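Local coordinates for putative adhesin (Komagataella phaffii, PDB 5FX8), which is a putative cell-wall adhesin that may mediate cell-cell interaction through salt bridges and hydrogen bonds, represented here by its N-terminal part with two cohesin-like domains, at residues C[23-28]-C[112-117]; C[194-199]-C[262-267]; C[279-284]-C[296-301]. All coordinates share one frame; numbering follows the deposited sequence.

Interaction 1: residues C[23-28]-C[112-117]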
ATOM      1  N   ASP C  23      48.253  25.869  15.253  1.00 20.50           N
ATOM      2  CA  ASP C  23      48.511  25.784  16.674  1.00 21.60           C
ATOM      3  C   ASP C  23      49.451  26.879  17.161  1.00 21.65           C
ATOM      4  O   ASP C  23      50.243  27.445  16.403  1.00 23.52           O
ATOM      5  CB  ASP C  23      49.099  24.428  17.006  1.00 20.52           C
ATOM      6  CG  ASP C  23      48.076  23.344  16.965  1.00 26.44           C
ATOM      7  OD1 ASP C  23      46.869  23.675  16.883  1.00 27.20           O
ATOM      8  OD2 ASP C  23      48.474  22.169  17.048  1.00 29.05           O
ATOM      9  N   TRP C  24      49.329  27.185  18.451  1.00 20.92           N
ATOM     10  CA  TRP C  24      50.374  27.875  19.187  1.00 19.28           C
ATOM     11  C   TRP C  24      51.475  26.876  19.512  1.00 21.30           C
ATOM     12  O   TRP C  24      51.206  25.808  20.071  1.00 18.67           O
ATOM     13  CB  TRP C  24      49.844  28.474  20.489  1.00 16.97           C
ATOM     14  CG  TRP C  24      48.902  29.606  20.369  1.00 18.92           C
ATOM     15  CD1 TRP C  24      47.552  29.564  20.523  1.00 19.74           C
ATOM     16  CD2 TRP C  24      49.231  30.977  20.124  1.00 20.66           C
ATOM     17  NE1 TRP C  24      47.011  30.813  20.355  1.00 18.47           N
ATOM     18  CE2 TRP C  24      48.025  31.701  20.117  1.00 20.11           C
ATOM     19  CE3 TRP C  24      50.424  31.660  19.884  1.00 19.56           C
ATOM     20  CZ2 TRP C  24      47.984  33.065  19.884  1.00 19.01           C
ATOM     21  CZ3 TRP C  24      50.381  33.010  19.648  1.00 16.34           C
ATOM     22  CH2 TRP C  24      49.176  33.698  19.650  1.00 18.34           C
ATOM     23  N   PHE C  25      52.713  27.234  19.163  1.00 21.40           N
ATOM     24  CA  PHE C  25      53.900  26.437  19.433  1.00 19.54           C
ATOM     25  C   PHE C  25      54.660  27.033  20.605  1.00 21.46           C
ATOM     26  O   PHE C  25      55.151  28.160  20.522  1.00 23.10           O
ATOM     27  CB  PHE C  25      54.799  26.388  18.210  1.00 21.17           C
ATOM     28  CG  PHE C  25      54.207  25.650  17.067  1.00 27.44           C
ATOM     29  CD1 PHE C  25      53.307  26.265  16.217  1.00 22.42           C
ATOM     30  CD2 PHE C  25      54.552  24.326  16.834  1.00 24.10           C
ATOM     31  CE1 PHE C  25      52.765  25.569  15.159  1.00 24.33           C
ATOM     32  CE2 PHE C  25      54.008  23.636  15.768  1.00 24.90           C
ATOM     33  CZ  PHE C  25      53.117  24.258  14.930  1.00 21.70           C
ATOM     34  N   VAL C  26      54.756  26.270  21.687  1.00 21.81           N
ATOM     35  CA  VAL C  26      55.534  26.646  22.860  1.00 18.16           C
ATOM     36  C   VAL C  26      57.009  26.475  22.519  1.00 21.61           C
ATOM     37  O   VAL C  26      57.497  25.347  22.429  1.00 25.89           O
ATOM     38  CB  VAL C  26      55.139  25.776  24.054  1.00 18.55           C
ATOM     39  CG1 VAL C  26      55.902  26.152  25.286  1.00 20.27           C
ATOM     40  CG2 VAL C  26      53.681  25.906  24.283  1.00 19.46           C
ATOM     41  N   VAL C  27      57.721  27.576  22.313  1.00 19.95           N
ATOM     42  CA  VAL C  27      59.159  27.543  22.048  1.00 19.67           C
ATOM     43  C   VAL C  27      59.890  27.803  23.360  1.00 18.40           C
ATOM     44  O   VAL C  27      59.909  28.936  23.837  1.00 18.01           O
ATOM     45  CB  VAL C  27      59.563  28.573  20.992  1.00 18.11           C
ATOM     46  CG1 VAL C  27      61.035  28.509  20.764  1.00 20.85           C
ATOM     47  CG2 VAL C  27      58.859  28.305  19.720  1.00 19.61           C
ATOM     48  N   SER C  28      60.528  26.779  23.926  1.00 19.92           N
ATOM     49  CA  SER C  28      61.101  26.817  25.270  1.00 18.80           C
ATOM     50  C   SER C  28      62.623  26.874  25.242  1.00 21.14           C
ATOM     51  O   SER C  28      63.273  26.038  24.617  1.00 19.95           O
ATOM     52  CB  SER C  28      60.666  25.598  26.070  1.00 18.45           C
ATOM     53  OG  SER C  28      59.271  25.598  26.235  1.00 21.80           O
ATOM     54  N   LEU C 112      54.446  30.904  19.814  1.00 22.63           N
ATOM     55  CA  LEU C 112      54.522  31.438  18.468  1.00 20.66           C
ATOM     56  C   LEU C 112      53.513  30.721  17.582  1.00 21.06           C
ATOM     57  O   LEU C 112      53.054  29.622  17.890  1.00 20.50           O
ATOM     58  CB  LEU C 112      55.936  31.278  17.893  1.00 18.72           C
ATOM     59  CG  LEU C 112      57.048  31.798  18.792  1.00 18.19           C
ATOM     60  CD1 LEU C 112      58.398  31.596  18.168  1.00 20.86           C
ATOM     61  CD2 LEU C 112      56.836  33.247  19.013  1.00 20.49           C
ATOM     62  N   LYS C 113      53.163  31.365  16.482  1.00 21.82           N
ATOM     63  CA  LYS C 113      52.359  30.778  15.425  1.00 18.68           C
ATOM     64  C   LYS C 113      53.222  30.564  14.189  1.00 23.47           C
ATOM     65  O   LYS C 113      54.240  31.230  13.994  1.00 25.81           O
ATOM     66  CB  LYS C 113      51.180  31.677  15.067  1.00 18.87           C
ATOM     67  CG  LYS C 113      50.125  31.818  16.132  1.00 20.84           C
ATOM     68  CD  LYS C 113      49.466  30.489  16.469  1.00 25.74           C
ATOM     69  CE  LYS C 113      48.029  30.680  16.941  1.00 26.03           C
ATOM     70  NZ  LYS C 113      47.155  31.254  15.856  1.00 33.96           N
ATOM     71  N   LEU C 114      52.803  29.640  13.336  1.00 23.67           N
ATOM     72  CA  LEU C 114      53.467  29.482  12.055  1.00 22.82           C
ATOM     73  C   LEU C 114      53.054  30.609  11.123  1.00 25.61           C
ATOM     74  O   LEU C 114      51.903  31.032  11.123  1.00 30.41           O
ATOM     75  CB  LEU C 114      53.126  28.130  11.442  1.00 26.33           C
ATOM     76  CG  LEU C 114      53.828  26.923  12.068  1.00 24.58           C
ATOM     77  CD1 LEU C 114      53.155  25.664  11.623  1.00 23.65           C
ATOM     78  CD2 LEU C 114      55.284  26.898  11.668  1.00 25.39           C
ATOM     79  N   SER C 115      53.997  31.102  10.329  1.00 27.72           N
ATOM     80  CA  SER C 115      53.687  32.174   9.389  1.00 31.92           C
ATOM     81  C   SER C 115      52.737  31.714   8.284  1.00 35.17           C
ATOM     82  O   SER C 115      52.688  30.541   7.917  1.00 33.21           O
ATOM     83  CB  SER C 115      54.963  32.710   8.751  1.00 32.37           C
ATOM     84  OG  SER C 115      55.598  31.713   7.976  1.00 32.43           O
ATOM     85  N   GLU C 116      51.993  32.669   7.728  1.00 36.83           N
ATOM     86  CA  GLU C 116      51.164  32.362   6.572  1.00 39.14           C
ATOM     87  C   GLU C 116      52.012  31.822   5.439  1.00 38.78           C
ATOM     88  O   GLU C 116      51.692  30.786   4.852  1.00 40.31           O
ATOM     89  CB  GLU C 116      50.410  33.602   6.114  1.00 46.48           C
ATOM     90  CG  GLU C 116      49.083  33.848   6.793  1.00 48.89           C
ATOM     91  CD  GLU C 116      48.247  34.846   6.019  1.00 60.28           C
ATOM     92  OE1 GLU C 116      48.586  36.049   6.024  1.00 64.28           O
ATOM     93  OE2 GLU C 116      47.267  34.426   5.375  1.00 64.81           O
ATOM     94  N   GLN C 117      53.117  32.511   5.137  1.00 39.95           N
ATOM     95  CA  GLN C 117      53.971  32.121   4.021  1.00 41.58           C
ATOM     96  C   GLN C 117      54.347  30.651   4.111  1.00 40.45           C
ATOM     97  O   GLN C 117      54.388  29.944   3.096  1.00 40.00           O
ATOM     98  CB  GLN C 117      55.220  33.003   3.991  1.00 45.61           C
ATOM     99  CG  GLN C 117      56.197  32.710   2.852  1.00 52.96           C
ATOM    100  CD  GLN C 117      56.462  33.928   1.973  1.00 69.79           C
ATOM    101  OE1 GLN C 117      56.806  35.003   2.469  1.00 71.84           O
ATOM    102  NE2 GLN C 117      56.292  33.765   0.662  1.00 56.35           N
TER
HETATM  103  O   HOH W   1      50.337  28.309  13.636  1.00 19.81           O
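Leu-112 pairs with Phe-25 as an antiparallel hydrogen-bonded pair: Phe-25 N gives a straight bond to Leu-112 O at 2.7 Å, and Leu-112 N returns one to Phe-25 O at 2.9 Å. The side chain of Leu-112 shares a sheet face with that of Phe-25, and its CD1 meets Val-27 CG2 at 3.7 Å. Lys-113 lies against the indole of Trp-24. Its chain bends at chi2 (-62°), which turns CD towards the ring, and CE sits over the ring centre, 3.3 Å from Trp-24 CE2. The charged NZ remains above the five-membered ring in a cation-pi contact, and Arg-308 makes another with the same indole. This pairing belongs to the first cohesin-like domain, where strand 25-31 pairs with both 4-11 and 101-114, and Lys-113 of the latter bonds through its backbone to Glu-55 of strand 54-55. At Leu-114 direct backbone bonding gives way to a water that accepts from Leu-114 N and donates to Asp-23 O, at 2.8 and 2.9 Å. Asp-23 OD2 forms a salt bridge with Arg-13 and hydrogen bonds with Tyr-20 N and Ser-11 OG. Leu-114 CG and CD1 pack obliquely on Phe-25 CE1 and CZ, with CG 3.5 Å from CE1.

Interaction 2: residues C[194-199]-C[262-267]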
ATOM      1  N   GLU C 194      24.850  35.289  13.429  1.00 34.08           N
ATOM      2  CA  GLU C 194      26.010  34.824  12.681  1.00 32.60           C
ATOM      3  C   GLU C 194      26.350  33.381  13.005  1.00 28.18           C
ATOM      4  O   GLU C 194      27.515  33.004  13.049  1.00 28.36           O
ATOM      5  CB  GLU C 194      27.213  35.725  12.938  1.00 34.98           C
ATOM      6  CG  GLU C 194      27.134  37.088  12.270  1.00 35.80           C
ATOM      7  CD  GLU C 194      27.098  37.000  10.751  1.00 42.39           C
ATOM      8  OE1 GLU C 194      28.053  36.461  10.152  1.00 39.45           O
ATOM      9  OE2 GLU C 194      26.109  37.467  10.151  1.00 48.05           O
ATOM     10  N   VAL C 195      25.345  32.547  13.235  1.00 27.24           N
ATOM     11  CA  VAL C 195      25.529  31.111  13.426  1.00 23.11           C
ATOM     12  C   VAL C 195      25.190  30.428  12.109  1.00 22.46           C
ATOM     13  O   VAL C 195      24.159  30.719  11.501  1.00 24.03           O
ATOM     14  CB  VAL C 195      24.651  30.584  14.575  1.00 25.57           C
ATOM     15  CG1 VAL C 195      25.017  29.156  14.930  1.00 21.83           C
ATOM     16  CG2 VAL C 195      24.783  31.458  15.793  1.00 26.00           C
ATOM     17  N   LYS C 196      26.066  29.553  11.648  1.00 20.17           N
ATOM     18  CA  LYS C 196      25.923  28.988  10.319  1.00 22.44           C
ATOM     19  C   LYS C 196      26.536  27.595  10.331  1.00 21.96           C
ATOM     20  O   LYS C 196      27.214  27.201  11.279  1.00 21.36           O
ATOM     21  CB  LYS C 196      26.567  29.890   9.256  1.00 18.69           C
ATOM     22  CG  LYS C 196      28.052  30.064   9.426  1.00 22.43           C
ATOM     23  CD  LYS C 196      28.673  30.997   8.418  1.00 22.64           C
ATOM     24  CE  LYS C 196      30.161  31.085   8.659  1.00 26.14           C
ATOM     25  NZ  LYS C 196      30.853  32.022   7.748  1.00 25.75           N
ATOM     26  N   TYR C 197      26.263  26.829   9.284  1.00 18.50           N
ATOM     27  CA  TYR C 197      26.850  25.506   9.197  1.00 17.61           C
ATOM     28  C   TYR C 197      27.088  25.178   7.737  1.00 19.46           C
ATOM     29  O   TYR C 197      26.565  25.828   6.840  1.00 21.20           O
ATOM     30  CB  TYR C 197      25.977  24.443   9.878  1.00 18.49           C
ATOM     31  CG  TYR C 197      24.791  23.975   9.061  1.00 19.75           C
ATOM     32  CD1 TYR C 197      23.583  24.663   9.089  1.00 17.98           C
ATOM     33  CD2 TYR C 197      24.878  22.837   8.273  1.00 18.46           C
ATOM     34  CE1 TYR C 197      22.505  24.244   8.342  1.00 19.27           C
ATOM     35  CE2 TYR C 197      23.818  22.408   7.529  1.00 16.82           C
ATOM     36  CZ  TYR C 197      22.620  23.110   7.559  1.00 23.67           C
ATOM     37  OH  TYR C 197      21.548  22.663   6.804  1.00 15.86           O
ATOM     38  N   ALA C 198      27.907  24.163   7.512  1.00 22.23           N
ATOM     39  CA  ALA C 198      28.182  23.686   6.179  1.00 21.31           C
ATOM     40  C   ALA C 198      28.480  22.207   6.270  1.00 21.45           C
ATOM     41  O   ALA C 198      28.861  21.702   7.318  1.00 21.56           O
ATOM     42  CB  ALA C 198      29.356  24.428   5.555  1.00 24.32           C
ATOM     43  N   VAL C 199      28.306  21.512   5.155  1.00 21.18           N
ATOM     44  CA  VAL C 199      28.632  20.099   5.057  1.00 21.87           C
ATOM     45  C   VAL C 199      29.521  19.920   3.837  1.00 26.89           C
ATOM     46  O   VAL C 199      29.093  20.196   2.715  1.00 34.29           O
ATOM     47  CB  VAL C 199      27.376  19.219   4.943  1.00 23.48           C
ATOM     48  CG1 VAL C 199      27.753  17.772   5.016  1.00 25.72           C
ATOM     49  CG2 VAL C 199      26.377  19.539   6.025  1.00 19.54           C
ATOM     50  N   ARG C 262      30.286  21.209   9.730  1.00 19.47           N
ATOM     51  CA  ARG C 262      31.051  22.270  10.367  1.00 20.37           C
ATOM     52  C   ARG C 262      30.101  23.358  10.830  1.00 20.79           C
ATOM     53  O   ARG C 262      29.430  23.985  10.013  1.00 18.84           O
ATOM     54  CB  ARG C 262      32.103  22.837   9.412  1.00 20.26           C
ATOM     55  CG  ARG C 262      32.757  24.124   9.886  1.00 21.40           C
ATOM     56  CD  ARG C 262      34.033  24.396   9.140  1.00 23.05           C
ATOM     57  NE  ARG C 262      35.067  23.467   9.566  1.00 23.60           N
ATOM     58  CZ  ARG C 262      36.243  23.355   8.976  1.00 26.50           C
ATOM     59  NH1 ARG C 262      36.522  24.119   7.931  1.00 29.77           N
ATOM     60  NH2 ARG C 262      37.133  22.483   9.424  1.00 26.01           N
ATOM     61  N   VAL C 263      30.051  23.595  12.129  1.00 18.42           N
ATOM     62  CA  VAL C 263      29.240  24.667  12.672  1.00 17.75           C
ATOM     63  C   VAL C 263      30.141  25.839  13.019  1.00 22.09           C
ATOM     64  O   VAL C 263      31.177  25.668  13.663  1.00 22.02           O
ATOM     65  CB  VAL C 263      28.448  24.194  13.898  1.00 20.59           C
ATOM     66  CG1 VAL C 263      27.570  25.314  14.393  1.00 21.77           C
ATOM     67  CG2 VAL C 263      27.611  23.021  13.529  1.00 19.57           C
ATOM     68  N   SER C 264      29.750  27.030  12.602  1.00 21.47           N
ATOM     69  CA  SER C 264      30.525  28.235  12.839  1.00 21.08           C
ATOM     70  C   SER C 264      29.706  29.191  13.687  1.00 23.90           C
ATOM     71  O   SER C 264      28.573  29.505  13.333  1.00 26.22           O
ATOM     72  CB  SER C 264      30.907  28.881  11.513  1.00 21.26           C
ATOM     73  OG  SER C 264      31.491  30.144  11.694  1.00 24.19           O
ATOM     74  N   PHE C 265      30.265  29.665  14.800  1.00 23.32           N
ATOM     75  CA  PHE C 265      29.611  30.731  15.551  1.00 25.82           C
ATOM     76  C   PHE C 265      30.602  31.816  15.945  1.00 26.17           C
ATOM     77  O   PHE C 265      31.659  31.539  16.510  1.00 24.99           O
ATOM     78  CB  PHE C 265      28.865  30.206  16.786  1.00 28.18           C
ATOM     79  CG  PHE C 265      29.593  29.170  17.550  1.00 25.27           C
ATOM     80  CD1 PHE C 265      29.618  27.865  17.114  1.00 27.91           C
ATOM     81  CD2 PHE C 265      30.216  29.492  18.739  1.00 31.49           C
ATOM     82  CE1 PHE C 265      30.281  26.905  17.824  1.00 30.54           C
ATOM     83  CE2 PHE C 265      30.878  28.535  19.474  1.00 30.02           C
ATOM     84  CZ  PHE C 265      30.911  27.240  19.017  1.00 34.67           C
ATOM     85  N   LEU C 266      30.235  33.052  15.653  1.00 29.08           N
ATOM     86  CA  LEU C 266      31.084  34.196  15.902  1.00 24.72           C
ATOM     87  C   LEU C 266      30.908  34.672  17.330  1.00 27.70           C
ATOM     88  O   LEU C 266      29.812  34.646  17.891  1.00 27.86           O
ATOM     89  CB  LEU C 266      30.739  35.327  14.937  1.00 27.44           C
ATOM     90  CG  LEU C 266      31.601  36.583  14.836  1.00 28.05           C
ATOM     91  CD1 LEU C 266      32.965  36.189  14.386  1.00 28.18           C
ATOM     92  CD2 LEU C 266      31.008  37.549  13.838  1.00 29.08           C
ATOM     93  N   SER C 267      32.005  35.126  17.912  1.00 27.29           N
ATOM     94  CA  SER C 267      31.999  35.740  19.228  1.00 27.83           C
ATOM     95  C   SER C 267      32.743  37.066  19.143  1.00 28.89           C
ATOM     96  O   SER C 267      33.949  37.092  18.890  1.00 30.06           O
ATOM     97  CB  SER C 267      32.631  34.811  20.256  1.00 27.61           C
ATOM     98  OG  SER C 267      32.521  35.349  21.553  1.00 29.03           O
TER
HETATM   99  O   HOH W   2      30.243  32.498  12.060  1.00 23.32           O
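Lys-196 and Ser-264 meet through two different first torsions: CG of the lysine stands between its backbone N and carbonyl carbon (chi1 63°), whereas OG of the serine is anti to its own N (chi1 172°). The lysine chain is fully extended beyond CG, with CG 3.7 Å from Ser-264 CB and CE 3.4 Å from Ser-264 OG. The two residues form a hydrogen-bonded pair of the antiparallel sheet in the second cohesin-like domain, where strand 260-268 lies between strands 189-200 and 162-170. Lys-196 N and O both bond to the backbone of Ser-264, and Ala-198 and Arg-262 form a second reciprocal pair of backbone hydrogen bonds two residues on.

Lys-196, Ser-264, Ala-198 and Arg-262 occupy one face of the sheet. Here the polar ends have further partners: Glu-164 binds Ser-264 OG, the indole of Trp-226 engages Lys-196 in a cation-pi contact, and the guanidinium of Arg-262 forms salt bridges with Asp-168 and Asp-208. The two carboxylates probably offset the nearby like charge of Arg-149.

On the other face, Tyr-197 and Val-263 make a non-hydrogen-bonded pair, and Tyr-197 CB approaches Val-263 CG2 at 4.2 Å. The phenol ring leads away from Val-263 to meet Phe-251 edge-to-face, while Phe-265 meets Trp-165 and Phe-190 of its own sheet. Contacts with Phe-251, Leu-249 and Ile-247 join this face to strand 246-252 of the facing sheet.

At Glu-194 the pairing between 194-199 and 262-267 is interrupted, while Leu-266 bonds through its backbone to Asp-191; the CB atoms of Glu-194 and Leu-266 lie 4.1 Å apart. A water bridges the strands there, donating to Glu-194 O at 2.9 Å and to Ser-264 OG at 2.7 Å.

Interaction 3: residues C[279-284]-C[296-301]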
ATOM      1  N   VAL C 279      34.076  26.199  26.265  1.00 24.99           N
ATOM      2  CA  VAL C 279      33.838  24.765  26.228  1.00 27.25           C
ATOM      3  C   VAL C 279      32.745  24.478  25.212  1.00 28.49           C
ATOM      4  O   VAL C 279      31.850  25.297  25.001  1.00 27.52           O
ATOM      5  CB  VAL C 279      33.463  24.220  27.611  1.00 24.44           C
ATOM      6  CG1 VAL C 279      32.195  24.835  28.053  1.00 26.98           C
ATOM      7  CG2 VAL C 279      33.320  22.736  27.558  1.00 32.19           C
ATOM      8  N   VAL C 280      32.850  23.332  24.551  1.00 26.11           N
ATOM      9  CA  VAL C 280      31.847  22.853  23.623  1.00 25.63           C
ATOM     10  C   VAL C 280      31.581  21.407  23.975  1.00 27.76           C
ATOM     11  O   VAL C 280      32.455  20.556  23.802  1.00 28.19           O
ATOM     12  CB  VAL C 280      32.284  22.970  22.166  1.00 25.82           C
ATOM     13  CG1 VAL C 280      31.293  22.270  21.303  1.00 27.51           C
ATOM     14  CG2 VAL C 280      32.346  24.386  21.769  1.00 27.76           C
ATOM     15  N   ASN C 281      30.381  21.118  24.454  1.00 29.39           N
ATOM     16  CA  ASN C 281      29.953  19.744  24.660  1.00 28.77           C
ATOM     17  C   ASN C 281      29.248  19.256  23.405  1.00 28.56           C
ATOM     18  O   ASN C 281      28.350  19.924  22.897  1.00 30.00           O
ATOM     19  CB  ASN C 281      29.027  19.659  25.864  1.00 30.00           C
ATOM     20  CG  ASN C 281      29.586  20.360  27.063  1.00 34.88           C
ATOM     21  OD1 ASN C 281      29.468  21.579  27.201  1.00 34.40           O
ATOM     22  ND2 ASN C 281      30.210  19.598  27.945  1.00 42.09           N
ATOM     23  N   VAL C 282      29.665  18.110  22.896  1.00 28.85           N
ATOM     24  CA  VAL C 282      29.074  17.516  21.706  1.00 28.90           C
ATOM     25  C   VAL C 282      28.631  16.112  22.066  1.00 28.89           C
ATOM     26  O   VAL C 282      29.449  15.297  22.498  1.00 33.67           O
ATOM     27  CB  VAL C 282      30.058  17.493  20.531  1.00 27.94           C
ATOM     28  CG1 VAL C 282      29.479  16.700  19.388  1.00 27.32           C
ATOM     29  CG2 VAL C 282      30.359  18.896  20.098  1.00 26.09           C
ATOM     30  N   ASP C 283      27.343  15.829  21.913  1.00 30.09           N
ATOM     31  CA  ASP C 283      26.804  14.497  22.156  1.00 31.70           C
ATOM     32  C   ASP C 283      26.345  13.912  20.832  1.00 31.56           C
ATOM     33  O   ASP C 283      25.539  14.527  20.132  1.00 32.68           O
ATOM     34  CB  ASP C 283      25.652  14.552  23.149  1.00 32.79           C
ATOM     35  CG  ASP C 283      26.069  15.130  24.467  1.00 39.47           C
ATOM     36  OD1 ASP C 283      26.196  16.374  24.567  1.00 46.28           O
ATOM     37  OD2 ASP C 283      26.287  14.338  25.400  1.00 40.27           O
ATOM     38  N   LEU C 284      26.874  12.755  20.475  1.00 29.91           N
ATOM     39  CA  LEU C 284      26.534  12.113  19.219  1.00 31.18           C
ATOM     40  C   LEU C 284      25.645  10.921  19.503  1.00 35.39           C
ATOM     41  O   LEU C 284      25.938  10.121  20.393  1.00 35.53           O
ATOM     42  CB  LEU C 284      27.782  11.653  18.473  1.00 32.80           C
ATOM     43  CG  LEU C 284      28.793  12.698  18.050  1.00 29.34           C
ATOM     44  CD1 LEU C 284      29.865  11.986  17.340  1.00 29.49           C
ATOM     45  CD2 LEU C 284      28.169  13.689  17.129  1.00 28.68           C
ATOM     46  N   SER C 296      29.559  11.225  24.335  1.00 31.61           N
ATOM     47  CA  SER C 296      29.770  12.619  24.707  1.00 29.76           C
ATOM     48  C   SER C 296      31.231  13.028  24.570  1.00 29.96           C
ATOM     49  O   SER C 296      32.142  12.226  24.785  1.00 29.93           O
ATOM     50  CB  SER C 296      29.322  12.872  26.135  1.00 32.69           C
ATOM     51  OG  SER C 296      27.922  12.747  26.223  1.00 38.88           O
ATOM     52  N   PHE C 297      31.446  14.294  24.211  1.00 29.69           N
ATOM     53  CA  PHE C 297      32.778  14.858  24.052  1.00 27.90           C
ATOM     54  C   PHE C 297      32.804  16.238  24.685  1.00 26.21           C
ATOM     55  O   PHE C 297      31.815  16.968  24.660  1.00 27.43           O
ATOM     56  CB  PHE C 297      33.202  14.987  22.576  1.00 28.53           C
ATOM     57  CG  PHE C 297      33.200  13.700  21.823  1.00 27.00           C
ATOM     58  CD1 PHE C 297      32.022  13.169  21.342  1.00 27.13           C
ATOM     59  CD2 PHE C 297      34.378  13.038  21.566  1.00 26.82           C
ATOM     60  CE1 PHE C 297      32.014  11.993  20.654  1.00 30.05           C
ATOM     61  CE2 PHE C 297      34.382  11.862  20.865  1.00 27.30           C
ATOM     62  CZ  PHE C 297      33.195  11.333  20.410  1.00 30.07           C
ATOM     63  N   VAL C 298      33.950  16.590  25.249  1.00 30.64           N
ATOM     64  CA  VAL C 298      34.176  17.907  25.825  1.00 27.12           C
ATOM     65  C   VAL C 298      35.373  18.529  25.123  1.00 31.50           C
ATOM     66  O   VAL C 298      36.421  17.888  24.978  1.00 36.13           O
ATOM     67  CB  VAL C 298      34.395  17.826  27.343  1.00 27.41           C
ATOM     68  CG1 VAL C 298      34.382  19.204  27.949  1.00 28.77           C
ATOM     69  CG2 VAL C 298      33.313  16.992  27.953  1.00 28.28           C
ATOM     70  N   LEU C 299      35.208  19.767  24.670  1.00 29.10           N
ATOM     71  CA  LEU C 299      36.240  20.487  23.925  1.00 27.64           C
ATOM     72  C   LEU C 299      36.444  21.840  24.603  1.00 27.16           C
ATOM     73  O   LEU C 299      35.716  22.801  24.341  1.00 23.53           O
ATOM     74  CB  LEU C 299      35.837  20.632  22.461  1.00 26.09           C
ATOM     75  CG  LEU C 299      35.237  19.400  21.783  1.00 24.37           C
ATOM     76  CD1 LEU C 299      34.617  19.785  20.476  1.00 25.17           C
ATOM     77  CD2 LEU C 299      36.262  18.357  21.538  1.00 23.20           C
ATOM     78  N   ASP C 300      37.441  21.929  25.478  1.00 28.34           N
ATOM     79  CA  ASP C 300      37.596  23.106  26.321  1.00 31.12           C
ATOM     80  C   ASP C 300      38.798  23.961  25.948  1.00 27.54           C
ATOM     81  O   ASP C 300      39.175  24.845  26.721  1.00 29.51           O
ATOM     82  CB  ASP C 300      37.672  22.711  27.794  1.00 27.25           C
ATOM     83  CG  ASP C 300      38.530  21.490  28.026  1.00 31.04           C
ATOM     84  OD1 ASP C 300      39.437  21.225  27.213  1.00 30.04           O
ATOM     85  OD2 ASP C 300      38.302  20.797  29.038  1.00 36.11           O
ATOM     86  N   GLU C 301      39.380  23.748  24.776  1.00 27.93           N
ATOM     87  CA  GLU C 301      40.539  24.534  24.361  1.00 28.89           C
ATOM     88  C   GLU C 301      40.230  26.034  24.409  1.00 27.89           C
ATOM     89  O   GLU C 301      39.236  26.470  23.809  1.00 25.62           O
ATOM     90  CB  GLU C 301      40.989  24.129  22.959  1.00 29.01           C
ATOM     91  CG  GLU C 301      42.413  24.543  22.602  1.00 31.17           C
ATOM     92  CD  GLU C 301      42.661  24.591  21.095  1.00 45.65           C
ATOM     93  OE1 GLU C 301      41.725  24.261  20.326  1.00 40.24           O
ATOM     94  OE2 GLU C 301      43.789  24.968  20.680  1.00 33.98           O
TER
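The beta hairpin of strands 275-286 and 294-304 is joined here by two antiparallel hydrogen-bonded pairs, Val-280 with Leu-299 and Val-282 with Phe-297. Each pair has two backbone bonds; the most nearly linear of the four is Val-282 N to Phe-297 O, 3.0 Å at 165°, while the bond from Val-280 N meets Leu-299 O from above the carbonyl plane. Val-280, Val-282, Phe-297 and Leu-299 share one face, on which Leu-299 CD1 lies 4.2 Å from Val-280 CG1. The ring of Phe-297 carries Val-282 O at its edge, 3.5 Å from CD1, and its CE1 meets Leu-284 CD1 at 3.9 Å. Within the second cohesin-like domain strand 294-304 borders its five-stranded sheet, and this apolar face turns to the opposing sheet: Val-167 packs on Val-280 and Val-282, and Ile-169 on Val-282 and Leu-284. The other face is more polar. Ser-296 OG, beside its own backbone N (chi1 -68°), donates to Asp-283 OD2, a bond whose modelled length is too short to be taken literally. Asn-281 lies side by side with Val-298, ND2 against CG2, and Val-298 CG1 also touches Val-279 CG2 at 3.7 Å.

Interactions 2 and 3 lie in the second cohesin-like domain, on two separate antiparallel sheets whose contact centres are 16 Å apart. Strands 260-268 and 275-286 follow each other in the chain, so the connection between them passes from one sheet to the other. The sheets meet directly where Phe-265 CZ packs on Val-280 CG2 at 4.2 Å, joining the apolar faces of the two contacts. Interaction 1 belongs to the first cohesin-like domain and touches neither: its nearest atoms are about 5 Å from interaction 3 and about 12 Å from interaction 2, with centres about 25 and 26 Å away. By nearest atoms, interaction 3 is thus the closer, though the centre distances are almost equal.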